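YchF GTP-binding protein (PDB 1NI3) hydrolyses ATP, and GTP less efficiently, and negatively regulates the G2/M transition of the cell cycle. Local coordinates at residues 184-195 with 208-219. Numbering follows the deposited sequence.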
# COMPACT_ATOMS: atom_id res chain seq x y z
N GLU A 184 26.21 -14.55 -13.26
CA GLU A 184 25.74 -13.18 -13.46
C GLU A 184 24.82 -12.83 -12.29
O GLU A 184 24.82 -11.70 -11.80
CB GLU A 184 24.98 -13.07 -14.79
CG GLU A 184 24.41 -11.67 -15.09
CD GLU A 184 22.90 -11.67 -15.36
OE1 GLU A 184 22.36 -10.61 -15.74
OE2 GLU A 184 22.26 -12.72 -15.17
N GLU A 185 24.04 -13.81 -11.85
CA GLU A 185 23.10 -13.63 -10.75
C GLU A 185 23.86 -13.36 -9.45
O GLU A 185 23.46 -12.52 -8.64
CB GLU A 185 22.25 -14.89 -10.57
CG GLU A 185 20.97 -14.65 -9.79
CD GLU A 185 20.27 -15.93 -9.37
OE1 GLU A 185 20.22 -16.87 -10.19
OE2 GLU A 185 19.75 -15.99 -8.24
N GLN A 186 24.94 -14.10 -9.26
CA GLN A 186 25.77 -13.96 -8.07
C GLN A 186 26.43 -12.58 -8.05
O GLN A 186 26.57 -11.97 -7.00
CB GLN A 186 26.83 -15.06 -8.04
CG GLN A 186 27.67 -15.11 -6.77
CD GLN A 186 28.22 -16.49 -6.47
OE1 GLN A 186 28.99 -16.68 -5.53
NE2 GLN A 186 27.82 -17.48 -7.27
N ALA A 187 26.81 -12.09 -9.22
CA ALA A 187 27.45 -10.78 -9.30
C ALA A 187 26.44 -9.71 -8.88
O ALA A 187 26.81 -8.71 -8.26
CB ALA A 187 27.93 -10.52 -10.71
N ILE A 188 25.17 -9.93 -9.23
CA ILE A 188 24.09 -9.01 -8.90
C ILE A 188 23.74 -9.11 -7.42
O ILE A 188 23.65 -8.09 -6.73
CB ILE A 188 22.86 -9.32 -9.75
CG1 ILE A 188 23.22 -9.11 -11.22
CG2 ILE A 188 21.68 -8.45 -9.33
CD1 ILE A 188 22.12 -9.48 -12.19
N ILE A 189 23.53 -10.33 -6.94
CA ILE A 189 23.22 -10.50 -5.53
C ILE A 189 24.31 -9.79 -4.74
O ILE A 189 24.06 -9.23 -3.67
CB ILE A 189 23.17 -11.99 -5.13
CG1 ILE A 189 21.75 -12.53 -5.28
CG2 ILE A 189 23.65 -12.15 -3.68
CD1 ILE A 189 21.22 -12.45 -6.67
N GLU A 190 25.52 -9.84 -5.28
CA GLU A 190 26.67 -9.21 -4.64
C GLU A 190 26.41 -7.72 -4.47
O GLU A 190 26.63 -7.16 -3.39
CB GLU A 190 27.91 -9.42 -5.51
CG GLU A 190 29.23 -9.43 -4.74
CD GLU A 190 29.32 -10.60 -3.78
OE1 GLU A 190 29.06 -10.40 -2.57
OE2 GLU A 190 29.65 -11.72 -4.24
N LYS A 191 25.95 -7.07 -5.54
CA LYS A 191 25.64 -5.65 -5.50
C LYS A 191 24.52 -5.38 -4.51
O LYS A 191 24.56 -4.40 -3.77
CB LYS A 191 25.20 -5.15 -6.89
CG LYS A 191 26.32 -5.00 -7.91
CD LYS A 191 25.77 -4.55 -9.28
CE LYS A 191 24.99 -3.25 -9.18
NZ LYS A 191 24.29 -2.93 -10.46
N VAL A 192 23.51 -6.26 -4.50
CA VAL A 192 22.38 -6.12 -3.58
C VAL A 192 22.92 -6.06 -2.15
O VAL A 192 22.46 -5.25 -1.34
CB VAL A 192 21.43 -7.32 -3.68
CG1 VAL A 192 20.36 -7.23 -2.62
CG2 VAL A 192 20.80 -7.35 -5.06
N TYR A 193 23.89 -6.92 -1.85
CA TYR A 193 24.50 -6.96 -0.54
C TYR A 193 25.28 -5.66 -0.37
O TYR A 193 25.06 -4.91 0.59
CB TYR A 193 25.46 -8.14 -0.43
CG TYR A 193 25.94 -8.38 0.98
CD1 TYR A 193 25.18 -9.12 1.88
CD2 TYR A 193 27.15 -7.84 1.41
CE1 TYR A 193 25.62 -9.32 3.19
CE2 TYR A 193 27.60 -8.04 2.71
CZ TYR A 193 26.83 -8.78 3.60
OH TYR A 193 27.29 -8.97 4.88
N GLN A 194 26.19 -5.42 -1.30
CA GLN A 194 27.00 -4.21 -1.32
C GLN A 194 26.14 -3.01 -0.90
O GLN A 194 26.52 -2.26 -0.01
CB GLN A 194 27.52 -3.97 -2.74
CG GLN A 194 28.97 -4.38 -2.99
CD GLN A 194 29.93 -3.25 -2.69
OE1 GLN A 194 29.88 -2.18 -3.32
NE2 GLN A 194 30.82 -3.46 -1.73
N TYR A 195 24.99 -2.86 -1.56
CA TYR A 195 24.08 -1.75 -1.29
C TYR A 195 23.60 -1.80 0.16
O TYR A 195 23.84 -0.87 0.92
CB TYR A 195 22.86 -1.82 -2.23
CG TYR A 195 22.12 -0.50 -2.44
CD1 TYR A 195 22.47 0.35 -3.49
CD2 TYR A 195 21.10 -0.09 -1.57
CE1 TYR A 195 21.82 1.58 -3.68
CE2 TYR A 195 20.44 1.14 -1.75
CZ TYR A 195 20.81 1.97 -2.81
OH TYR A 195 20.20 3.19 -2.97
N TRP A 208 18.33 0.12 -9.98
CA TRP A 208 18.54 -1.18 -10.59
C TRP A 208 17.94 -1.25 -11.98
O TRP A 208 17.11 -0.42 -12.34
CB TRP A 208 17.94 -2.27 -9.71
CG TRP A 208 18.26 -2.10 -8.29
CD1 TRP A 208 17.49 -1.48 -7.35
CD2 TRP A 208 19.47 -2.48 -7.62
NE1 TRP A 208 18.13 -1.45 -6.14
CE2 TRP A 208 19.36 -2.06 -6.28
CE3 TRP A 208 20.63 -3.15 -8.02
CZ2 TRP A 208 20.37 -2.27 -5.34
CZ3 TRP A 208 21.63 -3.36 -7.09
CH2 TRP A 208 21.50 -2.92 -5.77
N SER A 209 18.36 -2.25 -12.74
CA SER A 209 17.86 -2.46 -14.09
C SER A 209 16.69 -3.43 -13.99
O SER A 209 16.47 -4.04 -12.94
CB SER A 209 18.94 -3.09 -14.95
OG SER A 209 19.23 -4.39 -14.50
N ASN A 210 15.93 -3.58 -15.08
CA ASN A 210 14.79 -4.48 -15.06
C ASN A 210 15.20 -5.89 -14.62
O ASN A 210 14.50 -6.52 -13.82
CB ASN A 210 14.12 -4.50 -16.44
CG ASN A 210 13.32 -3.24 -16.70
OD1 ASN A 210 12.55 -3.15 -17.67
ND2 ASN A 210 13.48 -2.25 -15.83
N ARG A 211 16.33 -6.37 -15.12
CA ARG A 211 16.83 -7.68 -14.75
C ARG A 211 17.12 -7.75 -13.26
O ARG A 211 16.73 -8.70 -12.59
CB ARG A 211 18.11 -7.98 -15.52
CG ARG A 211 18.81 -9.25 -15.10
CD ARG A 211 17.94 -10.45 -15.38
NE ARG A 211 18.67 -11.69 -15.15
CZ ARG A 211 18.22 -12.70 -14.42
NH1 ARG A 211 17.03 -12.61 -13.84
NH2 ARG A 211 18.97 -13.78 -14.26
N GLU A 212 17.83 -6.74 -12.76
CA GLU A 212 18.19 -6.68 -11.35
C GLU A 212 16.96 -6.60 -10.47
O GLU A 212 16.90 -7.21 -9.40
CB GLU A 212 19.08 -5.47 -11.11
CG GLU A 212 20.39 -5.57 -11.84
CD GLU A 212 21.21 -4.31 -11.75
OE1 GLU A 212 22.43 -4.38 -11.99
OE2 GLU A 212 20.64 -3.25 -11.43
N VAL A 213 15.97 -5.85 -10.92
CA VAL A 213 14.73 -5.72 -10.17
C VAL A 213 14.09 -7.10 -10.09
O VAL A 213 13.59 -7.53 -9.04
CB VAL A 213 13.76 -4.74 -10.85
CG1 VAL A 213 12.35 -4.95 -10.33
CG2 VAL A 213 14.20 -3.31 -10.57
N GLU A 214 14.13 -7.80 -11.22
CA GLU A 214 13.57 -9.14 -11.31
C GLU A 214 14.21 -10.06 -10.29
O GLU A 214 13.52 -10.73 -9.51
CB GLU A 214 13.83 -9.67 -12.72
CG GLU A 214 13.21 -10.98 -13.01
CD GLU A 214 13.50 -11.42 -14.41
OE1 GLU A 214 14.70 -11.51 -14.74
OE2 GLU A 214 12.53 -11.64 -15.17
N ILE A 215 15.53 -10.10 -10.28
CA ILE A 215 16.24 -10.95 -9.33
C ILE A 215 15.86 -10.56 -7.92
O ILE A 215 15.40 -11.39 -7.14
CB ILE A 215 17.75 -10.84 -9.50
CG1 ILE A 215 18.14 -11.44 -10.85
CG2 ILE A 215 18.47 -11.53 -8.35
CD1 ILE A 215 19.59 -11.32 -11.19
N ILE A 216 16.04 -9.30 -7.58
CA ILE A 216 15.70 -8.86 -6.25
C ILE A 216 14.32 -9.35 -5.80
O ILE A 216 14.21 -9.99 -4.75
CB ILE A 216 15.81 -7.34 -6.16
CG1 ILE A 216 17.25 -6.92 -6.47
CG2 ILE A 216 15.42 -6.86 -4.77
CD1 ILE A 216 17.51 -5.44 -6.39
N ASN A 217 13.28 -9.10 -6.59
CA ASN A 217 11.93 -9.56 -6.21
C ASN A 217 11.89 -11.00 -5.71
O ASN A 217 11.08 -11.36 -4.84
CB ASN A 217 10.96 -9.42 -7.38
CG ASN A 217 10.61 -8.00 -7.65
OD1 ASN A 217 10.42 -7.20 -6.73
ND2 ASN A 217 10.49 -7.66 -8.93
N SER A 218 12.75 -11.84 -6.27
CA SER A 218 12.79 -13.23 -5.86
C SER A 218 13.32 -13.35 -4.44
O SER A 218 13.27 -14.42 -3.85
CB SER A 218 13.70 -14.03 -6.78
OG SER A 218 15.05 -13.59 -6.60
N LEU A 219 13.83 -12.26 -3.89
CA LEU A 219 14.36 -12.33 -2.53
C LEU A 219 13.39 -11.85 -1.46
O LEU A 219 13.66 -11.95 -0.26
CB LEU A 219 15.65 -11.53 -2.42
CG LEU A 219 16.76 -11.89 -3.42
CD1 LEU A 219 17.95 -10.98 -3.18
CD2 LEU A 219 17.14 -13.34 -3.28
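The second arm of the helical hairpin of the OBG-type G domain, helix 179-199, is crossed near its middle by the short helix 210-217, where I188 and K191 meet I215 and E212. The two axes pass 10.4 Å apart at -79°, a nearly perpendicular crossing. I215 is central to it: CD1 lies against CD1 of I188 and CG of E185, while CG2 meets CD1 of I189, the two side chains crossing at about a right angle. Further along, V192 CG2 packs 3.8 Å from I216 CG1. Helix 140-168, the other arm of the hairpin, touches I189 through L163, so this apolar layer continues into the coiled-coil-like pair of long helices characteristic of the YchF/OLA1 subfamily.

Polar groups flank the layer. K191 NZ reaches OE1 of E212 at 2.8 Å, on its syn side but tilted out of the carboxylate plane, a hydrogen-bonded salt bridge. The other oxygen, OE2, accepts from S209 N, met from above the carboxylate plane; S209 OG in turn accepts from E212 N at 3.2 Å, completing a capping box. Replacing E212 by an alanine would probably leave K191 without this carboxylate and undo half of the capping box. A long salt bridge, from a poorly ordered E184, runs from its OE2 to R211 NH2 (3.6 Å), and R211 NH1 makes a second, hydrogen-bonded one to E214 OE1.

The W208 indole reaches the long helix, its CG beside the backbone N (chi1 -44°), bringing CZ2 to 3.8 Å from CG of Y195, the rings inclined at 58°. I216 CD1 sits over one indole face, and NE1 bonds to I203 O.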